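Local atomic coordinates of glycoside transferase (Listeria monocytogenes, PDB entry 6R2M), a protein that acts as an extracellular glycoside hydrolase, probably on exopolysaccharide. Residues G242-A246 with N259-Y265. Numbering follows the deposited sequence.
Sequences GKVYA and NESTAVY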
ATOM      1  N   GLY A 242      15.851 -19.565  -4.009  1.00 11.26           N
ATOM      2  CA  GLY A 242      14.460 -19.829  -4.308  1.00 15.83           C
ATOM      3  C   GLY A 242      13.494 -19.088  -3.418  1.00 13.12           C
ATOM      4  O   GLY A 242      12.327 -19.476  -3.319  1.00 13.40           O
ATOM      5  N   LYS A 243      13.955 -18.030  -2.757  1.00 12.05           N
ATOM      6  CA  LYS A 243      13.153 -17.247  -1.827  1.00  7.88           C
ATOM      7  C   LYS A 243      13.684 -15.825  -1.823  1.00 10.63           C
ATOM      8  O   LYS A 243      14.819 -15.564  -2.230  1.00 11.75           O
ATOM      9  CB  LYS A 243      13.212 -17.782  -0.391  1.00 13.28           C
ATOM     10  CG  LYS A 243      12.747 -19.209  -0.184  1.00 11.41           C
ATOM     11  CD  LYS A 243      12.951 -19.596   1.278  1.00 14.45           C
ATOM     12  CE  LYS A 243      12.447 -20.993   1.561  1.00 18.92           C
ATOM     13  NZ  LYS A 243      12.570 -21.302   3.010  1.00 21.75           N
ATOM     14  N   VAL A 244      12.864 -14.911  -1.310  1.00  9.50           N
ATOM     15  CA  VAL A 244      13.322 -13.598  -0.878  1.00  6.95           C
ATOM     16  C   VAL A 244      12.837 -13.418   0.553  1.00  9.42           C
ATOM     17  O   VAL A 244      11.657 -13.634   0.845  1.00  9.33           O
ATOM     18  CB  VAL A 244      12.812 -12.469  -1.794  1.00  7.72           C
ATOM     19  CG1 VAL A 244      13.227 -11.098  -1.242  1.00  8.89           C
ATOM     20  CG2 VAL A 244      13.339 -12.638  -3.229  1.00  8.42           C
ATOM     21  N   TYR A 245      13.747 -13.085   1.454  1.00  7.91           N
ATOM     22  CA  TYR A 245      13.391 -13.074   2.862  1.00  8.73           C
ATOM     23  C   TYR A 245      12.764 -11.745   3.266  1.00  7.11           C
ATOM     24  O   TYR A 245      12.862 -10.739   2.556  1.00  8.43           O
ATOM     25  CB  TYR A 245      14.626 -13.389   3.701  1.00  8.72           C
ATOM     26  CG  TYR A 245      15.065 -14.818   3.482  1.00  9.33           C
ATOM     27  CD1 TYR A 245      14.362 -15.861   4.055  1.00 10.80           C
ATOM     28  CD2 TYR A 245      16.151 -15.118   2.672  1.00 12.87           C
ATOM     29  CE1 TYR A 245      14.752 -17.182   3.850  1.00 13.74           C
ATOM     30  CE2 TYR A 245      16.551 -16.432   2.468  1.00 11.86           C
ATOM     31  CZ  TYR A 245      15.844 -17.451   3.057  1.00 13.13           C
ATOM     32  OH  TYR A 245      16.235 -18.758   2.847  1.00 16.89           O
ATOM     33  N   ALA A 246      12.095 -11.760   4.427  1.00  6.84           N
ATOM     34  CA  ALA A 246      11.333 -10.600   4.876  1.00  9.35           C
ATOM     35  C   ALA A 246      12.219  -9.434   5.289  1.00  8.26           C
ATOM     36  O   ALA A 246      11.822  -8.274   5.115  1.00  6.96           O
ATOM     37  CB  ALA A 246      10.426 -10.990   6.039  1.00  7.21           C
ATOM     38  N   ASN A 259      12.644 -15.963   8.070  1.00  8.67           N
ATOM     39  CA  ASN A 259      11.231 -15.643   7.905  1.00  8.84           C
ATOM     40  C   ASN A 259      10.954 -15.047   6.526  1.00  7.26           C
ATOM     41  O   ASN A 259      11.705 -14.203   6.024  1.00  7.63           O
ATOM     42  CB  ASN A 259      10.775 -14.661   8.990  1.00  9.80           C
ATOM     43  CG  ASN A 259      10.655 -15.313  10.349  1.00 14.17           C
ATOM     44  OD1 ASN A 259      11.032 -16.473  10.528  1.00 18.35           O
ATOM     45  ND2 ASN A 259      10.151 -14.561  11.323  1.00 23.50           N
ATOM     46  N   GLU A 260       9.877 -15.500   5.912  1.00  8.13           N
ATOM     47  CA  GLU A 260       9.391 -14.919   4.668  1.00 11.29           C
ATOM     48  C   GLU A 260       8.178 -14.042   4.958  1.00  8.42           C
ATOM     49  O   GLU A 260       7.567 -14.129   6.025  1.00 12.43           O
ATOM     50  CB  GLU A 260       9.040 -16.017   3.665  1.00 10.59           C
ATOM     51  CG  GLU A 260      10.262 -16.726   3.085  1.00 12.41           C
ATOM     52  CD  GLU A 260       9.911 -18.072   2.443  1.00 10.24           C
ATOM     53  OE1 GLU A 260       9.818 -19.069   3.187  1.00 12.27           O
ATOM     54  OE2 GLU A 260       9.699 -18.126   1.205  1.00  8.60           O
ATOM     55  N   SER A 261       7.841 -13.180   3.998  1.00  9.70           N
ATOM     56  CA  SER A 261       6.740 -12.234   4.147  1.00  7.35           C
ATOM     57  C   SER A 261       5.748 -12.414   3.011  1.00  7.07           C
ATOM     58  O   SER A 261       6.132 -12.383   1.839  1.00  7.37           O
ATOM     59  CB  SER A 261       7.237 -10.792   4.153  1.00 10.03           C
ATOM     60  OG  SER A 261       6.181  -9.895   3.785  1.00  7.50           O
ATOM     61  N   THR A 262       4.474 -12.606   3.366  1.00  6.36           N
ATOM     62  CA  THR A 262       3.431 -12.680   2.348  1.00  6.84           C
ATOM     63  C   THR A 262       3.390 -11.409   1.507  1.00  9.29           C
ATOM     64  O   THR A 262       3.352 -11.469   0.272  1.00  7.51           O
ATOM     65  CB  THR A 262       2.087 -12.940   3.018  1.00  8.01           C
ATOM     66  OG1 THR A 262       2.126 -14.217   3.658  1.00  9.48           O
ATOM     67  CG2 THR A 262       0.972 -12.941   1.990  1.00  7.27           C
ATOM     68  N   ALA A 263       3.405 -10.240   2.162  1.00  6.96           N
ATOM     69  CA  ALA A 263       3.337  -8.989   1.413  1.00  7.83           C
ATOM     70  C   ALA A 263       4.527  -8.831   0.470  1.00  7.61           C
ATOM     71  O   ALA A 263       4.367  -8.340  -0.653  1.00  7.53           O
ATOM     72  CB  ALA A 263       3.235  -7.800   2.368  1.00  7.41           C
ATOM     73  N   VAL A 264       5.717  -9.266   0.897  1.00  6.72           N
ATOM     74  CA  VAL A 264       6.895  -9.190   0.035  1.00  5.59           C
ATOM     75  C   VAL A 264       6.689  -9.995  -1.236  1.00  6.35           C
ATOM     76  O   VAL A 264       7.014  -9.538  -2.334  1.00  7.88           O
ATOM     77  CB  VAL A 264       8.148  -9.649   0.797  1.00  6.34           C
ATOM     78  CG1 VAL A 264       9.287  -9.894  -0.196  1.00  9.05           C
ATOM     79  CG2 VAL A 264       8.541  -8.573   1.786  1.00 10.67           C
ATOM     80  N   TYR A 265       6.120 -11.197  -1.121  1.00  4.76           N
ATOM     81  CA  TYR A 265       5.887 -11.960  -2.347  1.00  5.59           C
ATOM     82  C   TYR A 265       4.770 -11.362  -3.193  1.00  6.85           C
ATOM     83  O   TYR A 265       4.834 -11.433  -4.430  1.00  7.40           O
ATOM     84  CB  TYR A 265       5.582 -13.416  -2.012  1.00  5.17           C
ATOM     85  CG  TYR A 265       6.820 -14.177  -1.584  1.00  6.14           C
ATOM     86  CD1 TYR A 265       8.009 -14.049  -2.297  1.00  6.93           C
ATOM     87  CD2 TYR A 265       6.796 -15.030  -0.485  1.00  6.31           C
ATOM     88  CE1 TYR A 265       9.158 -14.736  -1.911  1.00  9.67           C
ATOM     89  CE2 TYR A 265       7.942 -15.741  -0.096  1.00  9.40           C
ATOM     90  CZ  TYR A 265       9.117 -15.582  -0.822  1.00  9.53           C
ATOM     91  OH  TYR A 265      10.246 -16.280  -0.446  1.00  9.42           O
TER
HETATM   92  O   HOH W   1      11.801 -19.653   5.109  1.00 12.43           O
HETATM   93  O   HOH W   2       9.237 -12.907   1.521  1.00  9.52           O
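Tyr265 and Val244 meet through a hydrogen bond that ties a side chain to the main chain: the phenol OH accepts from Val244 N at 3.1 Å, with an N-H...O angle of 154°. The same hydroxyl donates to Glu260 OE2, 2.5 Å away, using that oxygen's anti lone pair; two bonds thus hold the hydroxyl, and Glu260 CD lies at the edge of the Tyr265 ring, in its plane. On the packed side, Ala246 CB rests 3.7 Å from Ser261 CB and Val244 CG1 lies 4.3 Å from Val264 CG1, while Ala246 N reaches Asn259 O at 2.9 Å in a nearly straight bond. A water bridges the two backbones, donating to Val244 O and accepting from Ser261 N. Ser261 is the N-cap of helix 262-274, its OG, anti to the backbone N (chi1 158°), accepting from Val264 N; the contact thereby joins the start of this helix, in a largely helical fold, to the loop after helix 228-241. The partly exposed side, formed by Lys243 and Glu260, is looser. The extended Lys243 side chain crosses that of Glu260 at about a right angle, NZ standing 3.5 Å from Glu260 OE1 in a long salt bridge that a second water also spans. Lys290 holds OE2 from helix 278-290.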